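Local coordinates for protein cystatin (Fasciola hepatica, PDB 6I1M) that probably inhibits papain-like cysteine proteases by wedging into their active-site cleft, as other members of the cystatin superfamily do, at residues Leu41-Gln46 / Thr51-Lys56; Glu6-Ser9 / Glu13-Ser16; Phe72-Leu75 / Lys79-Thr82. All coordinates share one frame; numbering follows the deposited sequence.

Interaction 1 of 3, residues Leu41-Gln46 / Thr51-Lys56. Unlike the reference sequence in segment 51-56: Thr51 (reference Ile).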
# COMPACT_ATOMS: atom_id res chain seq x y z
N LEU A 41 -3.31 -0.86 7.69
CA LEU A 41 -3.23 -1.64 8.95
C LEU A 41 -1.78 -1.75 9.40
O LEU A 41 -1.51 -1.60 10.59
CB LEU A 41 -3.81 -3.04 8.73
CG LEU A 41 -5.30 -3.11 8.44
CD1 LEU A 41 -5.72 -4.55 8.24
CD2 LEU A 41 -6.10 -2.46 9.56
N GLN A 42 -0.89 -2.05 8.46
CA GLN A 42 0.54 -2.31 8.76
C GLN A 42 1.33 -2.18 7.46
O GLN A 42 0.72 -2.14 6.38
CB GLN A 42 0.73 -3.71 9.34
CG GLN A 42 0.21 -4.80 8.42
CD GLN A 42 0.25 -6.17 9.05
OE1 GLN A 42 0.01 -6.32 10.24
NE2 GLN A 42 0.52 -7.19 8.26
N VAL A 43 2.64 -2.08 7.60
CA VAL A 43 3.56 -1.98 6.45
C VAL A 43 4.80 -2.81 6.77
O VAL A 43 5.24 -2.87 7.96
CB VAL A 43 3.89 -0.51 6.13
CG1 VAL A 43 4.74 0.11 7.23
CG2 VAL A 43 4.54 -0.39 4.75
N SER A 44 5.34 -3.44 5.74
CA SER A 44 6.64 -4.15 5.78
C SER A 44 7.49 -3.53 4.69
O SER A 44 6.92 -3.17 3.67
CB SER A 44 6.50 -5.64 5.58
OG SER A 44 5.41 -6.16 6.29
N THR A 45 8.78 -3.31 4.94
CA THR A 45 9.67 -2.60 3.99
C THR A 45 10.77 -3.53 3.52
O THR A 45 11.20 -4.40 4.28
CB THR A 45 10.23 -1.32 4.61
OG1 THR A 45 10.96 -1.74 5.76
CG2 THR A 45 9.13 -0.36 4.96
N GLN A 46 11.14 -3.36 2.27
CA GLN A 46 12.26 -4.09 1.66
C GLN A 46 13.14 -3.05 0.96
O GLN A 46 12.64 -2.27 0.10
CB GLN A 46 11.72 -5.13 0.70
CG GLN A 46 12.82 -5.85 -0.06
CD GLN A 46 12.26 -6.58 -1.25
OE1 GLN A 46 11.25 -6.16 -1.83
NE2 GLN A 46 12.93 -7.65 -1.64
N THR A 51 12.89 1.73 -1.95
CA THR A 51 12.17 0.97 -0.90
C THR A 51 10.83 0.48 -1.47
O THR A 51 10.08 1.29 -2.07
CB THR A 51 12.01 1.80 0.37
OG1 THR A 51 13.33 2.13 0.79
CG2 THR A 51 11.26 1.07 1.46
N ASN A 52 10.59 -0.82 -1.27
CA ASN A 52 9.27 -1.48 -1.42
C ASN A 52 8.55 -1.39 -0.08
O ASN A 52 9.13 -1.82 0.96
CB ASN A 52 9.40 -2.91 -1.92
CG ASN A 52 9.53 -2.98 -3.43
OD1 ASN A 52 9.03 -2.12 -4.13
ND2 ASN A 52 10.12 -4.06 -3.92
N TYR A 53 7.38 -0.75 -0.10
CA TYR A 53 6.44 -0.70 1.05
C TYR A 53 5.30 -1.66 0.75
O TYR A 53 4.52 -1.37 -0.14
CB TYR A 53 5.89 0.70 1.27
CG TYR A 53 6.90 1.71 1.69
CD1 TYR A 53 7.66 2.38 0.74
CD2 TYR A 53 7.08 2.04 3.03
CE1 TYR A 53 8.60 3.32 1.12
CE2 TYR A 53 8.01 2.98 3.42
CZ TYR A 53 8.77 3.63 2.46
OH TYR A 53 9.67 4.61 2.82
N LYS A 54 5.24 -2.77 1.48
CA LYS A 54 4.10 -3.71 1.40
C LYS A 54 3.12 -3.40 2.52
O LYS A 54 3.42 -3.66 3.74
CB LYS A 54 4.57 -5.16 1.52
CG LYS A 54 3.49 -6.17 1.19
CD LYS A 54 3.77 -7.48 1.84
CE LYS A 54 4.98 -8.17 1.27
NZ LYS A 54 5.39 -9.30 2.13
N PHE A 55 1.97 -2.89 2.11
CA PHE A 55 0.83 -2.54 2.99
C PHE A 55 -0.18 -3.67 3.03
O PHE A 55 -0.48 -4.27 2.01
CB PHE A 55 0.19 -1.27 2.46
CG PHE A 55 1.07 -0.08 2.67
CD1 PHE A 55 1.18 0.49 3.93
CD2 PHE A 55 1.78 0.48 1.61
CE1 PHE A 55 1.97 1.60 4.14
CE2 PHE A 55 2.57 1.60 1.82
CZ PHE A 55 2.66 2.15 3.08
N LYS A 56 -0.73 -3.93 4.21
CA LYS A 56 -2.04 -4.60 4.36
C LYS A 56 -3.07 -3.51 4.66
O LYS A 56 -2.88 -2.78 5.64
CB LYS A 56 -1.95 -5.64 5.48
CG LYS A 56 -3.15 -6.55 5.55
CD LYS A 56 -2.99 -7.63 6.60
CE LYS A 56 -4.32 -8.18 7.07
NZ LYS A 56 -4.38 -9.65 6.87
O HOH W 1 2.83 -5.78 5.70
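Gln46 and Asn52 face each other where strands 38-47 and 50-59 approach their turn, in the antiparallel hairpin of the cystatin fold whose loop carries the QVVAG motif. In relatives this loop enters the protease cleft. Gln46 shows how a side chain can extend a backbone pairing. Its CB lies 4.1 Å from Asn52 CB. With CG anti to the backbone N (chi1 175°), the extended chain runs alongside Asn52. Gln46 OE1 then receives an almost straight hydrogen bond from Asn52 ND2 (3.2 Å). The oxygen lies in the amide plane of Asn52, although the two amide planes are 41° apart. At the tip, NE2 is held by the carbonyl of Gly2, so the amide also reaches the N-terminal segment.

The opposite face is largely apolar and packs towards helix 12-28, with Phe18 beside both aromatic rings. Val43 CG2 sits over one face of the Phe55 ring, 3.6 Å from its centroid, and also meets the edge of the Tyr53 ring. Thr45 CG2 touches Tyr53 CD2 at 3.7 Å.

Farther from the turn the pairing is irregular, because a classic beta bulge sets Leu41 and Gln42 together opposite Lys56. Between bulge and turn, a water joins Ser44 OG (2.7 Å) to Lys54 O, donating to the carbonyl at 2.9 Å.

Interaction 2 of 3, residues Glu6-Ser9 / Glu13-Ser16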
# COMPACT_ATOMS: atom_id res chain seq x y z
N GLU A 6 9.60 -7.50 9.23
CA GLU A 6 8.32 -7.85 9.88
C GLU A 6 7.39 -6.65 9.80
O GLU A 6 7.85 -5.51 9.83
CB GLU A 6 8.54 -8.31 11.32
CG GLU A 6 9.02 -9.76 11.41
CD GLU A 6 8.11 -10.70 10.64
OE1 GLU A 6 6.92 -10.83 11.04
OE2 GLU A 6 8.55 -11.26 9.59
N PRO A 7 6.07 -6.87 9.67
CA PRO A 7 5.12 -5.77 9.59
C PRO A 7 5.28 -4.84 10.79
O PRO A 7 5.67 -5.31 11.85
CB PRO A 7 3.74 -6.43 9.61
CG PRO A 7 4.01 -7.84 9.15
CD PRO A 7 5.39 -8.17 9.64
N ARG A 8 4.98 -3.56 10.62
CA ARG A 8 5.05 -2.60 11.74
C ARG A 8 3.92 -1.60 11.58
O ARG A 8 3.27 -1.56 10.49
CB ARG A 8 6.41 -1.89 11.77
CG ARG A 8 6.72 -1.12 10.50
CD ARG A 8 7.76 -0.04 10.69
NE ARG A 8 8.22 0.57 9.44
CZ ARG A 8 7.60 1.54 8.77
NH1 ARG A 8 6.46 2.05 9.20
NH2 ARG A 8 8.13 2.00 7.66
N SER A 9 3.73 -0.76 12.59
CA SER A 9 2.74 0.34 12.52
C SER A 9 3.19 1.36 11.46
O SER A 9 4.42 1.53 11.25
CB SER A 9 2.46 0.95 13.88
OG SER A 9 3.59 1.64 14.36
N GLU A 13 3.07 10.27 8.45
CA GLU A 13 3.56 10.81 7.16
C GLU A 13 3.37 9.75 6.07
O GLU A 13 2.98 10.13 4.93
CB GLU A 13 5.02 11.25 7.33
CG GLU A 13 5.22 12.35 8.38
CD GLU A 13 5.64 11.90 9.78
OE1 GLU A 13 5.41 10.73 10.15
OE2 GLU A 13 6.22 12.72 10.50
N GLU A 14 3.59 8.48 6.41
CA GLU A 14 3.35 7.31 5.51
C GLU A 14 1.85 7.23 5.19
O GLU A 14 1.49 7.11 4.01
CB GLU A 14 3.87 6.01 6.14
CG GLU A 14 5.38 5.81 6.02
CD GLU A 14 5.96 4.75 6.96
OE1 GLU A 14 5.17 4.17 7.77
OE2 GLU A 14 7.19 4.52 6.90
N ARG A 15 0.98 7.34 6.19
CA ARG A 15 -0.48 7.36 5.90
C ARG A 15 -0.77 8.53 4.95
O ARG A 15 -1.53 8.37 3.96
CB ARG A 15 -1.32 7.51 7.16
CG ARG A 15 -1.08 6.43 8.21
CD ARG A 15 -1.96 6.71 9.41
NE ARG A 15 -1.54 5.83 10.49
CZ ARG A 15 -1.95 4.58 10.61
NH1 ARG A 15 -2.80 4.07 9.73
NH2 ARG A 15 -1.56 3.85 11.63
N SER A 16 -0.24 9.71 5.24
CA SER A 16 -0.53 10.91 4.43
C SER A 16 -0.19 10.69 2.95
O SER A 16 -0.96 11.12 2.09
CB SER A 16 0.18 12.11 5.00
OG SER A 16 -0.17 13.24 4.25
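Arg8 and Glu14 reach for each other from opposite directions, one from the N-terminal segment and the other from the first turns of helix 12-28, and meet in a two-pronged, end-on salt bridge. NH1 of Arg8 donates to Glu14 OE1 at 2.9 Å, and NH2 of Arg8 to Glu14 OE2 at 2.8 Å. The guanidinium and carboxylate are nearly coplanar, their planes 21° apart, so the carboxylate lies at the edge of the guanidinium rather than over its face.

The two prongs are not equivalent. The NH1 bond is practically straight, and Glu14 OE1 lies in the guanidinium plane and uses its syn lone pair. The NH2 bond is more bent (152°), and it reaches OE2 on the syn side but out of the carboxylate plane. Arg8 gets there by setting CG between the backbone N and the carbonyl carbon (chi1 59°) and then running extended to NE. This carries the chain across strand 38-47, where it touches Val43 and Thr45.

A second bond from Arg8 NH1, to Ser9 O at 2.9 Å, also lies in the guanidinium plane. It helps to fix the rotation of the group by tying it back to its own backbone. On the helix side, Glu14 OE1 also accepts from Thr11 N, just before the helix, one of the two bonds that define a capping box. The contact thus joins the segment preceding the helix to the helix start.

With a guanidinium in front and a helix N terminus behind it, Glu14 is probably stabilised as the carboxylate. Because OE1 serves both Arg8 and Thr11, the charge pair and the helix start are coupled through one oxygen.

Interaction 3 of 3, residues Phe72-Leu75 / Lys79-Thr82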
# COMPACT_ATOMS: atom_id res chain seq x y z
N PHE A 72 6.49 0.94 -4.63
CA PHE A 72 7.92 1.21 -4.88
C PHE A 72 8.16 2.73 -4.86
O PHE A 72 7.57 3.50 -5.65
CB PHE A 72 8.37 0.60 -6.20
CG PHE A 72 9.81 0.92 -6.51
CD1 PHE A 72 10.83 0.48 -5.67
CD2 PHE A 72 10.14 1.72 -7.59
CE1 PHE A 72 12.15 0.76 -5.97
CE2 PHE A 72 11.47 2.04 -7.84
CZ PHE A 72 12.47 1.57 -7.03
N VAL A 73 9.05 3.15 -3.97
CA VAL A 73 9.58 4.54 -3.90
C VAL A 73 11.03 4.49 -4.37
O VAL A 73 11.89 3.98 -3.66
CB VAL A 73 9.46 5.13 -2.48
CG1 VAL A 73 10.04 6.52 -2.39
CG2 VAL A 73 8.02 5.11 -2.00
N PRO A 74 11.35 4.99 -5.57
CA PRO A 74 12.72 4.96 -6.05
C PRO A 74 13.54 6.03 -5.32
O PRO A 74 13.00 6.95 -4.72
CB PRO A 74 12.59 5.30 -7.54
CG PRO A 74 11.38 6.24 -7.55
CD PRO A 74 10.44 5.65 -6.51
N LEU A 75 14.85 5.93 -5.48
CA LEU A 75 15.79 7.00 -5.09
C LEU A 75 15.57 8.23 -5.97
O LEU A 75 15.17 8.08 -7.14
CB LEU A 75 17.20 6.43 -5.21
CG LEU A 75 17.49 5.34 -4.19
CD1 LEU A 75 18.79 4.63 -4.49
CD2 LEU A 75 17.49 5.93 -2.79
N LYS A 79 15.68 7.41 -12.87
CA LYS A 79 14.70 7.81 -13.92
C LYS A 79 13.33 7.21 -13.57
O LYS A 79 12.33 7.62 -14.22
CB LYS A 79 15.14 7.36 -15.31
CG LYS A 79 16.54 7.78 -15.74
CD LYS A 79 16.74 9.29 -15.83
CE LYS A 79 18.18 9.65 -16.17
NZ LYS A 79 18.29 11.01 -16.74
N SER A 80 13.27 6.29 -12.61
CA SER A 80 12.05 5.52 -12.26
C SER A 80 11.15 6.37 -11.35
O SER A 80 11.68 7.18 -10.58
CB SER A 80 12.38 4.18 -11.64
OG SER A 80 13.32 4.32 -10.59
N ALA A 81 9.84 6.17 -11.48
CA ALA A 81 8.79 6.85 -10.69
C ALA A 81 8.33 5.96 -9.53
O ALA A 81 8.57 4.71 -9.57
CB ALA A 81 7.63 7.23 -11.59
N THR A 82 7.72 6.58 -8.54
CA THR A 82 6.91 5.90 -7.50
C THR A 82 5.81 5.11 -8.20
O THR A 82 5.13 5.69 -9.08
CB THR A 82 6.31 6.89 -6.50
OG1 THR A 82 7.39 7.51 -5.81
CG2 THR A 82 5.39 6.23 -5.51
O HOH W 2 13.09 9.27 -9.04
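Phe72 and Thr82 meet first through carbonyl contacts. The Thr82 CA-H points at Phe72 O, with a CA-to-O separation of 3.1 Å and an angle of 144° at the hydrogen. The same carbonyl is approached by Thr82 CG2 at 3.5 Å, a methyl placed anti to its backbone N while OG1 stands beside that N (chi1 -64°). Ser80 O is met in turn by Pro74 CG, at 3.2 Å.

Close packing is the second kind, and the Pro74 ring takes a large share of it. Lying along the backbone of the returning segment, it sets Pro74 CG 3.6 Å from Ala81 C and Pro74 CD 3.5 Å from Thr82 N. Its side chain crosses that of Thr82 at about a right angle, Pro74 CD coming 3.6 Å from Thr82 OG1.

These residues flank the hairpin that joins strands 66-74 and 83-90, the last two of the cystatin sheet. In relatives this loop lies beside the first hairpin loop in the inhibitory wedge, and a similar role is plausible here. Val73 turns away from the 79-82 segment and packs on Tyr53 and Phe18, whereas Thr82 reaches Met21 of the helix.

Aromatic contacts are looser. Across the segments, the CD2 side of the Phe72 ring approaches Ala81 O obliquely. Within the 72-75 segment itself, one face of the Phe72 ring is covered by Pro74 N, 3.7 Å above the plane.

Solvent supplies the remaining link between the segments, which share no direct hydrogen bond. One water can donate to both Leu75 O and Ser80 O, but other acceptors compete for its two protons.

How the interactions relate
From the N terminus, interaction 2 comes first, closing the short loop that leads from the 6-9 segment into helix 12-28. Interaction 1 follows with the hairpin of strands 38-47 and 50-59, and interaction 3 draws together the sides of the loop between strands 66-74 and 83-90. The three are in series along the chain; none nests within or crosses another. In space interactions 2 and 3 each border interaction 1. Arg8 N lies 2.8 Å from Val43 O, a probable hydrogen bond that ties interaction 2 to the edge strand of interaction 1. Thr51 O and Val73 N pair likewise between interactions 1 and 3. Interactions 2 and 3 do not touch, their centres lying about 18 Å apart.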